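Local coordinates for precorrin-3 methylase (Rhodobacter capsulatus, PDB 3NUT), which probably transfers a methyl group from S-adenosyl-L-methionine to a precorrin intermediate on the route to adenosylcobalamin, at residues T36-Y41 with V82-G87; G40-V45 with L54-T59; V11-L16 with I113-G118. One frame throughout, in Å; residues are numbered along the deposited sequence.

Interaction 1 of 3, residues T36-Y41 with V82-G87; sequences TDIVGY and VVVSSG. With SAH (S-adenosyl-L-homocysteine), chain E.
Strands 37-40 and 82-85 run side by side in the parallel sheet of the tetrapyrrole methylase fold, and three backbone hydrogen bonds hold them together. Val-82 N donates to Asp-37 O at 2.9 Å, almost along the C=O axis. Val-39 turns both polar atoms to the partner strand: its N reaches Val-82 O at 3.0 Å, in the carbonyl plane, and its O accepts a hydrogen bond from Val-84 N at 3.0 Å, nearly along the carbonyl axis. Beyond these bonds the chains part, and a water continues the ladder, accepting from Tyr-41 N at 2.8 Å and donating to Val-84 O.

Val-84 sets CG1 anti to its carbonyl carbon (chi1 -72°), which turns CG2 into the crowded place between N and C and lays it 3.8 Å from Gly-40 CA; a beta carbon on Gly-40 would collide with it. On the same face as Val-82, the CG2 atoms of Ile-38 and Val-84 meet obliquely at 4.1 Å. The carboxylate of Asp-37 is buried but well supplied: OD1 takes the hydroxyl of Thr-36, and OD2 meets Arg-79 and His-57, which would probably keep it ionised. Past the strand, Ser-86 O accepts a hydrogen bond from the amino nitrogen N of S-adenosyl-L-homocysteine at 3.0 Å. A strand pair joined by three backbone bonds and a water thus ends at an acceptor for this amino group, probably protonated.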
ATOM      1  N   THR A  36      -7.396 -19.913 -18.073  1.00 25.60           N
ATOM      2  CA  THR A  36      -7.496 -20.292 -19.492  1.00 24.89           C
ATOM      3  C   THR A  36      -7.117 -19.090 -20.340  1.00 24.84           C
ATOM      4  O   THR A  36      -6.660 -19.223 -21.478  1.00 24.27           O
ATOM      5  CB  THR A  36      -8.930 -20.705 -19.920  1.00 26.12           C
ATOM      6  OG1 THR A  36      -9.849 -19.626 -19.678  1.00 25.92           O
ATOM      7  CG2 THR A  36      -9.415 -21.965 -19.157  1.00 25.84           C
ATOM      8  N   ASP A  37      -7.348 -17.902 -19.790  1.00 24.57           N
ATOM      9  CA  ASP A  37      -7.104 -16.697 -20.518  1.00 25.24           C
ATOM     10  C   ASP A  37      -6.353 -15.637 -19.687  1.00 25.24           C
ATOM     11  O   ASP A  37      -6.742 -15.328 -18.570  1.00 25.15           O
ATOM     12  CB  ASP A  37      -8.430 -16.155 -21.023  1.00 25.57           C
ATOM     13  CG  ASP A  37      -9.152 -17.131 -21.972  1.00 25.85           C
ATOM     14  OD1 ASP A  37      -9.820 -18.072 -21.515  1.00 26.73           O
ATOM     15  OD2 ASP A  37      -9.075 -16.940 -23.193  1.00 27.18           O
ATOM     16  N   ILE A  38      -5.258 -15.103 -20.235  1.00 25.86           N
ATOM     17  CA  ILE A  38      -4.609 -13.946 -19.631  1.00 25.26           C
ATOM     18  C   ILE A  38      -4.791 -12.674 -20.479  1.00 26.06           C
ATOM     19  O   ILE A  38      -4.545 -12.678 -21.670  1.00 26.63           O
ATOM     20  CB  ILE A  38      -3.151 -14.243 -19.219  1.00 26.01           C
ATOM     21  CG1 ILE A  38      -3.135 -15.496 -18.324  1.00 25.12           C
ATOM     22  CG2 ILE A  38      -2.525 -13.024 -18.505  1.00 22.05           C
ATOM     23  CD1 ILE A  38      -1.768 -16.175 -18.128  1.00 25.43           C
ATOM     24  N   VAL A  39      -5.270 -11.597 -19.852  1.00 26.15           N
ATOM     25  CA  VAL A  39      -5.471 -10.313 -20.515  1.00 25.86           C
ATOM     26  C   VAL A  39      -4.508  -9.315 -19.868  1.00 27.33           C
ATOM     27  O   VAL A  39      -4.519  -9.162 -18.653  1.00 27.02           O
ATOM     28  CB  VAL A  39      -6.941  -9.827 -20.311  1.00 25.55           C
ATOM     29  CG1 VAL A  39      -7.151  -8.417 -20.902  1.00 23.62           C
ATOM     30  CG2 VAL A  39      -7.913 -10.821 -20.903  1.00 22.61           C
ATOM     31  N   GLY A  40      -3.649  -8.670 -20.669  1.00 28.36           N
ATOM     32  CA  GLY A  40      -2.706  -7.670 -20.152  1.00 28.94           C
ATOM     33  C   GLY A  40      -1.483  -7.413 -21.009  1.00 30.09           C
ATOM     34  O   GLY A  40      -1.431  -7.761 -22.181  1.00 30.56           O
ATOM     35  N   TYR A  41      -0.483  -6.814 -20.397  1.00 30.69           N
ATOM     36  CA  TYR A  41       0.669  -6.339 -21.100  1.00 31.36           C
ATOM     37  C   TYR A  41       1.665  -7.473 -21.186  1.00 31.65           C
ATOM     38  O   TYR A  41       2.347  -7.790 -20.219  1.00 32.69           O
ATOM     39  CB  TYR A  41       1.236  -5.106 -20.389  1.00 31.66           C
ATOM     40  CG  TYR A  41       2.504  -4.546 -21.013  1.00 33.30           C
ATOM     41  CD1 TYR A  41       2.482  -3.917 -22.266  1.00 35.31           C
ATOM     42  CD2 TYR A  41       3.726  -4.635 -20.338  1.00 34.49           C
ATOM     43  CE1 TYR A  41       3.654  -3.404 -22.838  1.00 35.95           C
ATOM     44  CE2 TYR A  41       4.888  -4.124 -20.884  1.00 36.09           C
ATOM     45  CZ  TYR A  41       4.859  -3.514 -22.140  1.00 38.05           C
ATOM     46  OH  TYR A  41       6.043  -3.014 -22.677  1.00 38.40           O
ATOM     47  N   VAL A  82      -7.729 -14.205 -16.123  1.00 24.62           N
ATOM     48  CA  VAL A  82      -6.930 -13.393 -15.222  1.00 23.55           C
ATOM     49  C   VAL A  82      -6.573 -12.109 -15.948  1.00 24.24           C
ATOM     50  O   VAL A  82      -5.954 -12.136 -17.005  1.00 22.54           O
ATOM     51  CB  VAL A  82      -5.604 -14.094 -14.786  1.00 24.09           C
ATOM     52  CG1 VAL A  82      -4.755 -13.146 -13.904  1.00 21.67           C
ATOM     53  CG2 VAL A  82      -5.894 -15.431 -14.039  1.00 23.41           C
ATOM     54  N   VAL A  83      -6.958 -10.978 -15.376  1.00 24.69           N
ATOM     55  CA  VAL A  83      -6.590  -9.699 -15.954  1.00 25.17           C
ATOM     56  C   VAL A  83      -5.427  -9.228 -15.090  1.00 25.75           C
ATOM     57  O   VAL A  83      -5.524  -9.192 -13.853  1.00 25.24           O
ATOM     58  CB  VAL A  83      -7.761  -8.680 -15.901  1.00 25.64           C
ATOM     59  CG1 VAL A  83      -7.288  -7.292 -16.337  1.00 25.80           C
ATOM     60  CG2 VAL A  83      -8.960  -9.169 -16.728  1.00 24.55           C
ATOM     61  N   VAL A  84      -4.313  -8.878 -15.713  1.00 25.63           N
ATOM     62  CA  VAL A  84      -3.133  -8.552 -14.916  1.00 25.76           C
ATOM     63  C   VAL A  84      -2.826  -7.042 -14.833  1.00 26.49           C
ATOM     64  O   VAL A  84      -2.986  -6.312 -15.809  1.00 25.81           O
ATOM     65  CB  VAL A  84      -1.900  -9.382 -15.363  1.00 26.21           C
ATOM     66  CG1 VAL A  84      -2.074 -10.850 -14.930  1.00 25.13           C
ATOM     67  CG2 VAL A  84      -1.686  -9.303 -16.907  1.00 24.94           C
ATOM     68  N   SER A  85      -2.383  -6.600 -13.652  1.00 26.53           N
ATOM     69  CA  SER A  85      -1.844  -5.260 -13.446  1.00 27.20           C
ATOM     70  C   SER A  85      -0.518  -5.328 -12.745  1.00 27.00           C
ATOM     71  O   SER A  85      -0.307  -6.180 -11.887  1.00 27.54           O
ATOM     72  CB  SER A  85      -2.765  -4.459 -12.541  1.00 26.64           C
ATOM     73  OG  SER A  85      -3.830  -3.944 -13.310  1.00 32.29           O
ATOM     74  N   SER A  86       0.355  -4.380 -13.026  1.00 27.01           N
ATOM     75  CA  SER A  86       1.571  -4.272 -12.222  1.00 27.16           C
ATOM     76  C   SER A  86       1.143  -3.836 -10.818  1.00 26.39           C
ATOM     77  O   SER A  86       0.029  -3.319 -10.643  1.00 25.87           O
ATOM     78  CB  SER A  86       2.580  -3.290 -12.851  1.00 26.41           C
ATOM     79  OG  SER A  86       2.053  -1.982 -12.800  1.00 27.08           O
ATOM     80  N   GLY A  87       2.008  -4.057  -9.834  1.00 25.86           N
ATOM     81  CA  GLY A  87       1.755  -3.589  -8.480  1.00 25.83           C
ATOM     82  C   GLY A  87       0.539  -4.268  -7.879  1.00 26.53           C
ATOM     83  O   GLY A  87       0.388  -5.500  -7.978  1.00 26.33           O
TER
HETATM   84  N   SAH E1501      -1.101  -0.709  -9.857  1.00 37.11           N
HETATM   85  CA  SAH E1501       0.238  -0.045  -9.878  1.00 37.66           C
HETATM   86  CB  SAH E1501       0.107   1.442 -10.243  1.00 38.01           C
HETATM   87  CG  SAH E1501      -0.179   1.629 -11.734  1.00 41.03           C
HETATM   88  SD  SAH E1501       0.222   3.255 -12.331  1.00 46.62           S
HETATM   89  C   SAH E1501       0.772  -0.197  -8.502  1.00 37.20           C
HETATM   90  O   SAH E1501      -0.047  -0.593  -7.683  1.00 37.07           O
HETATM   91  OXT SAH E1501       1.945   0.044  -8.153  1.00 36.04           O
HETATM   92  C5' SAH E1501       1.882   3.033 -12.931  1.00 45.29           C
HETATM   93  C4' SAH E1501       2.873   3.949 -12.186  1.00 44.43           C
HETATM   94  O4' SAH E1501       3.283   3.309 -10.970  1.00 43.89           O
HETATM   95  C3' SAH E1501       4.181   4.291 -12.915  1.00 43.67           C
HETATM   96  O3' SAH E1501       4.125   5.491 -13.699  1.00 46.00           O
HETATM   97  C2' SAH E1501       5.162   4.502 -11.782  1.00 42.87           C
HETATM   98  O2' SAH E1501       5.022   5.808 -11.185  1.00 41.92           O
HETATM   99  C1' SAH E1501       4.689   3.497 -10.750  1.00 41.15           C
HETATM  100  N9  SAH E1501       5.434   2.219 -10.847  1.00 38.13           N
HETATM  101  C8  SAH E1501       4.950   1.021 -11.232  1.00 37.86           C
HETATM  102  N7  SAH E1501       5.937   0.074 -11.173  1.00 38.37           N
HETATM  103  C5  SAH E1501       7.078   0.666 -10.740  1.00 35.89           C
HETATM  104  C6  SAH E1501       8.486   0.263 -10.441  1.00 38.11           C
HETATM  105  N6  SAH E1501       8.922  -1.013 -10.599  1.00 38.31           N
HETATM  106  N1  SAH E1501       9.355   1.213 -10.010  1.00 36.38           N
HETATM  107  C2  SAH E1501       8.962   2.494  -9.845  1.00 36.43           C
HETATM  108  N3  SAH E1501       7.703   2.921 -10.098  1.00 36.76           N
HETATM  109  C4  SAH E1501       6.734   2.078 -10.540  1.00 36.77           C
HETATM  110  O   HOH W   1      -0.841  -5.665 -17.865  1.00 28.40           O

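Interaction 2 of 3, residues G40-V45 with L54-T59; sequences GYIPYV and LTLHPT
At an outer strand of the parallel sheet, strand 55-58 pairs with the end of strand 37-40, just where the chain leaves that strand for a short turn. Gly-40 supplies both backbone bonds. Its N donates to His-57 O over a long 3.3 Å, in the carbonyl plane, while its O accepts a hydrogen bond from Thr-59 N at 3.0 Å, the donor standing well above that plane, so the second bond does not use a lone pair direction. At the backbone angles of Gly-40 (phi 158°, psi -162°) a beta carbon would run into the carbonyl oxygen of Val-39. Thr-59, with OG1 in the crowded position between its N and carbonyl carbon, lies against this glycine, OG1 being 3.6 Å from Gly-40 CA.

Residues 42-44 then take helical angles, and Ile-42 reaches back to the strand. Its CG1, anti to the carbonyl carbon, lies alongside the Pro-58 ring, 3.6 Å from CB; its terminal CD1 crosses Leu-56 obliquely, 3.7 Å from CD2. An alanine here would remove CG1, CG2 and CD1, and would probably loosen the turn's packing on both Leu-56 and Pro-58. Beside this patch a water accepts from Ile-42 N and donates to Thr-59 O at 2.6 Å, and the same carbonyl lies at the edge of the Tyr-41 ring. Pro-43 CD sits over the centre of one face of that ring, and the ring in turn directs its CD2 edge onto the face of Tyr-44. The hydrogen bonds across the contact are thus made by backbone atoms of Gly-40, His-57 and Thr-59, with a water linking Ile-42 N to Thr-59 O, while apolar contact from Ile-42 fixes the turn against the strand.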
ATOM      1  N   GLY A  40      -3.649  -8.670 -20.669  1.00 28.36           N
ATOM      2  CA  GLY A  40      -2.706  -7.670 -20.152  1.00 28.94           C
ATOM      3  C   GLY A  40      -1.483  -7.413 -21.009  1.00 30.09           C
ATOM      4  O   GLY A  40      -1.431  -7.761 -22.181  1.00 30.56           O
ATOM      5  N   TYR A  41      -0.483  -6.814 -20.397  1.00 30.69           N
ATOM      6  CA  TYR A  41       0.669  -6.339 -21.100  1.00 31.36           C
ATOM      7  C   TYR A  41       1.665  -7.473 -21.186  1.00 31.65           C
ATOM      8  O   TYR A  41       2.347  -7.790 -20.219  1.00 32.69           O
ATOM      9  CB  TYR A  41       1.236  -5.106 -20.389  1.00 31.66           C
ATOM     10  CG  TYR A  41       2.504  -4.546 -21.013  1.00 33.30           C
ATOM     11  CD1 TYR A  41       2.482  -3.917 -22.266  1.00 35.31           C
ATOM     12  CD2 TYR A  41       3.726  -4.635 -20.338  1.00 34.49           C
ATOM     13  CE1 TYR A  41       3.654  -3.404 -22.838  1.00 35.95           C
ATOM     14  CE2 TYR A  41       4.888  -4.124 -20.884  1.00 36.09           C
ATOM     15  CZ  TYR A  41       4.859  -3.514 -22.140  1.00 38.05           C
ATOM     16  OH  TYR A  41       6.043  -3.014 -22.677  1.00 38.40           O
ATOM     17  N   ILE A  42       1.752  -8.067 -22.367  1.00 31.59           N
ATOM     18  CA  ILE A  42       2.472  -9.308 -22.593  1.00 31.89           C
ATOM     19  C   ILE A  42       3.923  -9.402 -22.043  1.00 31.93           C
ATOM     20  O   ILE A  42       4.324 -10.437 -21.489  1.00 31.52           O
ATOM     21  CB  ILE A  42       2.371  -9.722 -24.102  1.00 31.72           C
ATOM     22  CG1 ILE A  42       0.897  -9.861 -24.527  1.00 31.51           C
ATOM     23  CG2 ILE A  42       3.112 -11.012 -24.359  1.00 31.90           C
ATOM     24  CD1 ILE A  42       0.115 -11.032 -23.854  1.00 29.67           C
ATOM     25  N   PRO A  43       4.723  -8.334 -22.178  1.00 32.42           N
ATOM     26  CA  PRO A  43       6.058  -8.456 -21.546  1.00 32.24           C
ATOM     27  C   PRO A  43       5.988  -8.821 -20.042  1.00 31.55           C
ATOM     28  O   PRO A  43       6.866  -9.500 -19.554  1.00 31.29           O
ATOM     29  CB  PRO A  43       6.676  -7.078 -21.763  1.00 32.47           C
ATOM     30  CG  PRO A  43       6.039  -6.592 -23.023  1.00 32.70           C
ATOM     31  CD  PRO A  43       4.612  -7.108 -22.995  1.00 32.74           C
ATOM     32  N   TYR A  44       4.917  -8.449 -19.346  1.00 31.08           N
ATOM     33  CA  TYR A  44       4.702  -8.920 -17.966  1.00 30.93           C
ATOM     34  C   TYR A  44       4.592 -10.431 -17.803  1.00 30.75           C
ATOM     35  O   TYR A  44       4.927 -10.964 -16.756  1.00 30.20           O
ATOM     36  CB  TYR A  44       3.460  -8.300 -17.341  1.00 30.66           C
ATOM     37  CG  TYR A  44       3.534  -6.813 -17.110  1.00 31.52           C
ATOM     38  CD1 TYR A  44       4.763  -6.154 -17.012  1.00 29.10           C
ATOM     39  CD2 TYR A  44       2.356  -6.051 -17.003  1.00 32.93           C
ATOM     40  CE1 TYR A  44       4.821  -4.795 -16.796  1.00 30.38           C
ATOM     41  CE2 TYR A  44       2.404  -4.676 -16.789  1.00 31.91           C
ATOM     42  CZ  TYR A  44       3.643  -4.071 -16.680  1.00 32.77           C
ATOM     43  OH  TYR A  44       3.692  -2.722 -16.488  1.00 37.64           O
ATOM     44  N   VAL A  45       4.101 -11.119 -18.827  1.00 31.10           N
ATOM     45  CA  VAL A  45       3.816 -12.538 -18.695  1.00 31.01           C
ATOM     46  C   VAL A  45       4.421 -13.371 -19.822  1.00 32.33           C
ATOM     47  O   VAL A  45       4.018 -14.523 -20.054  1.00 33.37           O
ATOM     48  CB  VAL A  45       2.294 -12.780 -18.562  1.00 31.33           C
ATOM     49  CG1 VAL A  45       1.762 -12.108 -17.286  1.00 29.77           C
ATOM     50  CG2 VAL A  45       1.530 -12.272 -19.790  1.00 30.37           C
ATOM     51  N   LEU A  54      -4.279 -22.658 -23.037  1.00 37.62           N
ATOM     52  CA  LEU A  54      -3.916 -21.298 -22.572  1.00 36.12           C
ATOM     53  C   LEU A  54      -3.831 -20.309 -23.704  1.00 35.62           C
ATOM     54  O   LEU A  54      -3.128 -20.527 -24.681  1.00 35.57           O
ATOM     55  CB  LEU A  54      -2.595 -21.262 -21.774  1.00 35.56           C
ATOM     56  CG  LEU A  54      -2.063 -19.868 -21.403  1.00 35.27           C
ATOM     57  CD1 LEU A  54      -2.898 -19.189 -20.316  1.00 33.44           C
ATOM     58  CD2 LEU A  54      -0.585 -19.929 -20.986  1.00 37.46           C
ATOM     59  N   THR A  55      -4.514 -19.183 -23.529  1.00 34.87           N
ATOM     60  CA  THR A  55      -4.501 -18.134 -24.522  1.00 34.41           C
ATOM     61  C   THR A  55      -4.296 -16.748 -23.885  1.00 33.68           C
ATOM     62  O   THR A  55      -4.782 -16.455 -22.773  1.00 33.76           O
ATOM     63  CB  THR A  55      -5.733 -18.232 -25.458  1.00 34.29           C
ATOM     64  OG1 THR A  55      -6.198 -16.932 -25.778  1.00 37.18           O
ATOM     65  CG2 THR A  55      -6.873 -18.932 -24.802  1.00 37.83           C
ATOM     66  N   LEU A  56      -3.549 -15.911 -24.589  1.00 32.47           N
ATOM     67  CA  LEU A  56      -3.145 -14.591 -24.103  1.00 31.56           C
ATOM     68  C   LEU A  56      -3.727 -13.513 -24.995  1.00 30.94           C
ATOM     69  O   LEU A  56      -3.752 -13.674 -26.213  1.00 30.24           O
ATOM     70  CB  LEU A  56      -1.629 -14.474 -24.151  1.00 31.08           C
ATOM     71  CG  LEU A  56      -0.697 -14.794 -22.985  1.00 30.98           C
ATOM     72  CD1 LEU A  56      -0.967 -16.128 -22.370  1.00 28.98           C
ATOM     73  CD2 LEU A  56       0.734 -14.680 -23.491  1.00 21.26           C
ATOM     74  N   HIS A  57      -4.168 -12.409 -24.387  1.00 30.80           N
ATOM     75  CA  HIS A  57      -4.852 -11.335 -25.104  1.00 30.36           C
ATOM     76  C   HIS A  57      -4.082 -10.060 -24.852  1.00 30.82           C
ATOM     77  O   HIS A  57      -4.232  -9.458 -23.804  1.00 30.71           O
ATOM     78  CB  HIS A  57      -6.310 -11.193 -24.628  1.00 29.33           C
ATOM     79  CG  HIS A  57      -7.087 -12.469 -24.674  1.00 28.95           C
ATOM     80  ND1 HIS A  57      -7.963 -12.779 -25.700  1.00 26.82           N
ATOM     81  CD2 HIS A  57      -7.095 -13.536 -23.840  1.00 27.75           C
ATOM     82  CE1 HIS A  57      -8.478 -13.974 -25.494  1.00 23.61           C
ATOM     83  NE2 HIS A  57      -7.975 -14.455 -24.371  1.00 25.97           N
ATOM     84  N   PRO A  58      -3.269  -9.619 -25.831  1.00 31.86           N
ATOM     85  CA  PRO A  58      -2.352  -8.477 -25.601  1.00 32.66           C
ATOM     86  C   PRO A  58      -3.064  -7.118 -25.480  1.00 33.37           C
ATOM     87  O   PRO A  58      -3.932  -6.783 -26.285  1.00 33.92           O
ATOM     88  CB  PRO A  58      -1.431  -8.502 -26.837  1.00 32.55           C
ATOM     89  CG  PRO A  58      -1.753  -9.816 -27.550  1.00 32.42           C
ATOM     90  CD  PRO A  58      -3.173 -10.130 -27.204  1.00 31.49           C
ATOM     91  N   THR A  59      -2.739  -6.365 -24.456  1.00 34.09           N
ATOM     92  CA  THR A  59      -3.246  -5.012 -24.356  1.00 36.20           C
ATOM     93  C   THR A  59      -2.036  -4.119 -24.173  1.00 37.42           C
ATOM     94  O   THR A  59      -0.929  -4.591 -23.873  1.00 37.45           O
ATOM     95  CB  THR A  59      -4.257  -4.813 -23.156  1.00 36.62           C
ATOM     96  OG1 THR A  59      -3.546  -4.644 -21.931  1.00 37.06           O
ATOM     97  CG2 THR A  59      -5.204  -5.983 -22.992  1.00 35.78           C
TER
HETATM   98  O   HOH W   2       0.589  -6.528 -24.773  1.00 31.89           O

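Interaction 3 of 3, residues V11-L16 with I113-G118; sequences VTVAGL and IRILPG
Side by side on one face of the sheet, Val-13 and Ile-115 form an apolar centre in which Ile-115 CD1 lies 3.8 Å from Val-13 CB. Their strands, 11-15 and 113-116, are neighbours in the parallel sheet of the tetrapyrrole methylase fold, nearly aligned at 5°. Leu-98 and Phe-99 of helix 94-104 cover this face, and Ala-127 of the second subunit packs on Ile-115. On the other face Thr-12 CG2, anti to its backbone N, presses into Leu-116, 3.3 Å from CD1 and tighter than ordinary van der Waals contact.

Four bonds join the backbones: Arg-114 N to Val-11 O, Val-13 N to Arg-114 O, Leu-116 N to Val-13 O at 2.9 Å and nearly straight (174°), and Gly-15 N to Leu-116 O. Beyond them the chain enters the ligand-binding region, where Gly-118 N is bonded to Asp-88, a residue that binds S-adenosyl-L-homocysteine.

At the polar edge Arg-114 extends past Thr-12, its CD 3.6 Å from OG1; its NE forms a salt bridge with Glu-112, and its guanidinium makes a cation-pi interaction with Trp-10. A water in the guanidinium plane accepts from Arg-114 NH1 at 3.0 Å and is hydrogen-bonded to Thr-12 OG1 at 2.7 Å.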
ATOM      1  N   VAL A  11     -13.407 -14.004 -13.492  1.00 28.24           N
ATOM      2  CA  VAL A  11     -12.456 -12.977 -13.883  1.00 27.07           C
ATOM      3  C   VAL A  11     -11.682 -12.681 -12.612  1.00 27.20           C
ATOM      4  O   VAL A  11     -12.260 -12.327 -11.584  1.00 27.26           O
ATOM      5  CB  VAL A  11     -13.165 -11.671 -14.380  1.00 26.93           C
ATOM      6  CG1 VAL A  11     -12.179 -10.559 -14.640  1.00 24.37           C
ATOM      7  CG2 VAL A  11     -14.026 -11.925 -15.625  1.00 26.36           C
ATOM      8  N   THR A  12     -10.374 -12.821 -12.678  1.00 26.42           N
ATOM      9  CA  THR A  12      -9.554 -12.440 -11.565  1.00 26.48           C
ATOM     10  C   THR A  12      -8.744 -11.242 -12.031  1.00 26.35           C
ATOM     11  O   THR A  12      -8.182 -11.241 -13.128  1.00 27.57           O
ATOM     12  CB  THR A  12      -8.613 -13.610 -11.160  1.00 26.81           C
ATOM     13  OG1 THR A  12      -9.383 -14.659 -10.561  1.00 27.60           O
ATOM     14  CG2 THR A  12      -7.536 -13.130 -10.149  1.00 27.13           C
ATOM     15  N   VAL A  13      -8.677 -10.205 -11.220  1.00 25.79           N
ATOM     16  CA  VAL A  13      -7.751  -9.132 -11.507  1.00 24.62           C
ATOM     17  C   VAL A  13      -6.592  -9.333 -10.540  1.00 23.84           C
ATOM     18  O   VAL A  13      -6.806  -9.352  -9.345  1.00 24.51           O
ATOM     19  CB  VAL A  13      -8.411  -7.757 -11.347  1.00 24.83           C
ATOM     20  CG1 VAL A  13      -7.448  -6.653 -11.811  1.00 24.42           C
ATOM     21  CG2 VAL A  13      -9.658  -7.716 -12.174  1.00 22.32           C
ATOM     22  N   ALA A  14      -5.384  -9.514 -11.064  1.00 22.90           N
ATOM     23  CA  ALA A  14      -4.245  -9.933 -10.268  1.00 22.23           C
ATOM     24  C   ALA A  14      -3.054  -8.981 -10.348  1.00 22.63           C
ATOM     25  O   ALA A  14      -2.579  -8.670 -11.454  1.00 23.29           O
ATOM     26  CB  ALA A  14      -3.808 -11.331 -10.728  1.00 22.14           C
ATOM     27  N   GLY A  15      -2.525  -8.567  -9.191  1.00 21.58           N
ATOM     28  CA  GLY A  15      -1.336  -7.726  -9.165  1.00 20.82           C
ATOM     29  C   GLY A  15      -0.008  -8.480  -9.260  1.00 20.47           C
ATOM     30  O   GLY A  15       0.232  -9.445  -8.547  1.00 19.50           O
ATOM     31  N   LEU A  16       0.862  -8.038 -10.147  1.00 20.22           N
ATOM     32  CA  LEU A  16       2.131  -8.715 -10.351  1.00 21.50           C
ATOM     33  C   LEU A  16       3.273  -8.119  -9.552  1.00 22.85           C
ATOM     34  O   LEU A  16       4.436  -8.542  -9.748  1.00 24.88           O
ATOM     35  CB  LEU A  16       2.503  -8.686 -11.851  1.00 22.04           C
ATOM     36  CG  LEU A  16       1.563  -9.397 -12.830  1.00 19.22           C
ATOM     37  CD1 LEU A  16       2.082  -9.307 -14.234  1.00 23.58           C
ATOM     38  CD2 LEU A  16       1.420 -10.887 -12.501  1.00 14.93           C
ATOM     39  N   ILE A 113     -16.022 -12.849  -9.481  1.00 29.53           N
ATOM     40  CA  ILE A 113     -14.938 -11.912  -9.609  1.00 27.88           C
ATOM     41  C   ILE A 113     -14.063 -12.024  -8.381  1.00 26.98           C
ATOM     42  O   ILE A 113     -14.573 -12.117  -7.292  1.00 26.67           O
ATOM     43  CB  ILE A 113     -15.425 -10.447  -9.761  1.00 27.71           C
ATOM     44  CG1 ILE A 113     -15.791 -10.172 -11.221  1.00 28.17           C
ATOM     45  CG2 ILE A 113     -14.308  -9.485  -9.375  1.00 27.95           C
ATOM     46  CD1 ILE A 113     -16.917  -9.102 -11.431  1.00 24.38           C
ATOM     47  N   ARG A 114     -12.747 -12.041  -8.587  1.00 26.10           N
ATOM     48  CA  ARG A 114     -11.766 -12.133  -7.513  1.00 25.30           C
ATOM     49  C   ARG A 114     -10.704 -11.080  -7.779  1.00 23.97           C
ATOM     50  O   ARG A 114     -10.214 -10.970  -8.908  1.00 24.06           O
ATOM     51  CB  ARG A 114     -11.111 -13.507  -7.554  1.00 26.20           C
ATOM     52  CG  ARG A 114     -12.059 -14.695  -7.309  1.00 29.67           C
ATOM     53  CD  ARG A 114     -11.509 -15.966  -7.952  1.00 34.44           C
ATOM     54  NE  ARG A 114     -12.345 -17.134  -7.671  1.00 36.97           N
ATOM     55  CZ  ARG A 114     -12.036 -18.398  -7.961  1.00 36.48           C
ATOM     56  NH1 ARG A 114     -10.894 -18.706  -8.549  1.00 36.72           N
ATOM     57  NH2 ARG A 114     -12.890 -19.370  -7.648  1.00 39.44           N
ATOM     58  N   ILE A 115     -10.352 -10.304  -6.756  1.00 23.03           N
ATOM     59  CA  ILE A 115      -9.341  -9.261  -6.855  1.00 20.92           C
ATOM     60  C   ILE A 115      -8.177  -9.664  -5.941  1.00 22.05           C
ATOM     61  O   ILE A 115      -8.358  -9.803  -4.729  1.00 21.44           O
ATOM     62  CB  ILE A 115      -9.910  -7.888  -6.398  1.00 21.76           C
ATOM     63  CG1 ILE A 115     -11.235  -7.579  -7.129  1.00 17.28           C
ATOM     64  CG2 ILE A 115      -8.847  -6.716  -6.609  1.00 17.73           C
ATOM     65  CD1 ILE A 115     -11.056  -7.199  -8.628  1.00 13.80           C
ATOM     66  N   LEU A 116      -6.991  -9.865  -6.537  1.00 21.78           N
ATOM     67  CA  LEU A 116      -5.832 -10.416  -5.836  1.00 21.52           C
ATOM     68  C   LEU A 116      -4.744  -9.350  -5.684  1.00 21.59           C
ATOM     69  O   LEU A 116      -4.204  -8.877  -6.683  1.00 21.31           O
ATOM     70  CB  LEU A 116      -5.292 -11.635  -6.608  1.00 20.97           C
ATOM     71  CG  LEU A 116      -6.360 -12.713  -6.894  1.00 19.83           C
ATOM     72  CD1 LEU A 116      -5.661 -13.937  -7.510  1.00 18.47           C
ATOM     73  CD2 LEU A 116      -7.111 -13.112  -5.593  1.00 17.15           C
ATOM     74  N   PRO A 117      -4.443  -8.960  -4.443  1.00 21.72           N
ATOM     75  CA  PRO A 117      -3.546  -7.842  -4.179  1.00 22.34           C
ATOM     76  C   PRO A 117      -2.111  -8.118  -4.609  1.00 22.57           C
ATOM     77  O   PRO A 117      -1.760  -9.270  -4.846  1.00 23.06           O
ATOM     78  CB  PRO A 117      -3.624  -7.654  -2.642  1.00 22.42           C
ATOM     79  CG  PRO A 117      -4.264  -8.902  -2.091  1.00 22.59           C
ATOM     80  CD  PRO A 117      -5.139  -9.428  -3.230  1.00 22.30           C
ATOM     81  N   GLY A 118      -1.283  -7.070  -4.683  1.00 23.04           N
ATOM     82  CA  GLY A 118       0.195  -7.216  -4.897  1.00 21.56           C
ATOM     83  C   GLY A 118       0.988  -6.090  -4.223  1.00 22.75           C
ATOM     84  O   GLY A 118       0.403  -5.151  -3.630  1.00 21.58           O
TER
HETATM   85  O   HOH W   3      -8.626 -16.889  -9.170  1.00 30.18           O

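From the N terminus, strand 11-15 comes first, but its partner in interaction 3, strand 113-116, follows almost a hundred residues later; that long loop encloses the other two contacts. Within it, strand 37-40 makes interaction 1 with 82-87, and this closure in turn spans the shorter one of interaction 2, where the chain turns back to 54-59. Interactions 1 and 2 share Gly-40 and Tyr-41. Strand 80-85 connects interaction 1 to interaction 3 through Val-83 N and Thr-12 O, a probable hydrogen bond. The three contacts run across one sheet in the order 55-58, 37-40, 80-85, 10-15, 113-116. Tyr-44 also packs on Leu-16, joining the turn to the end of the first strand.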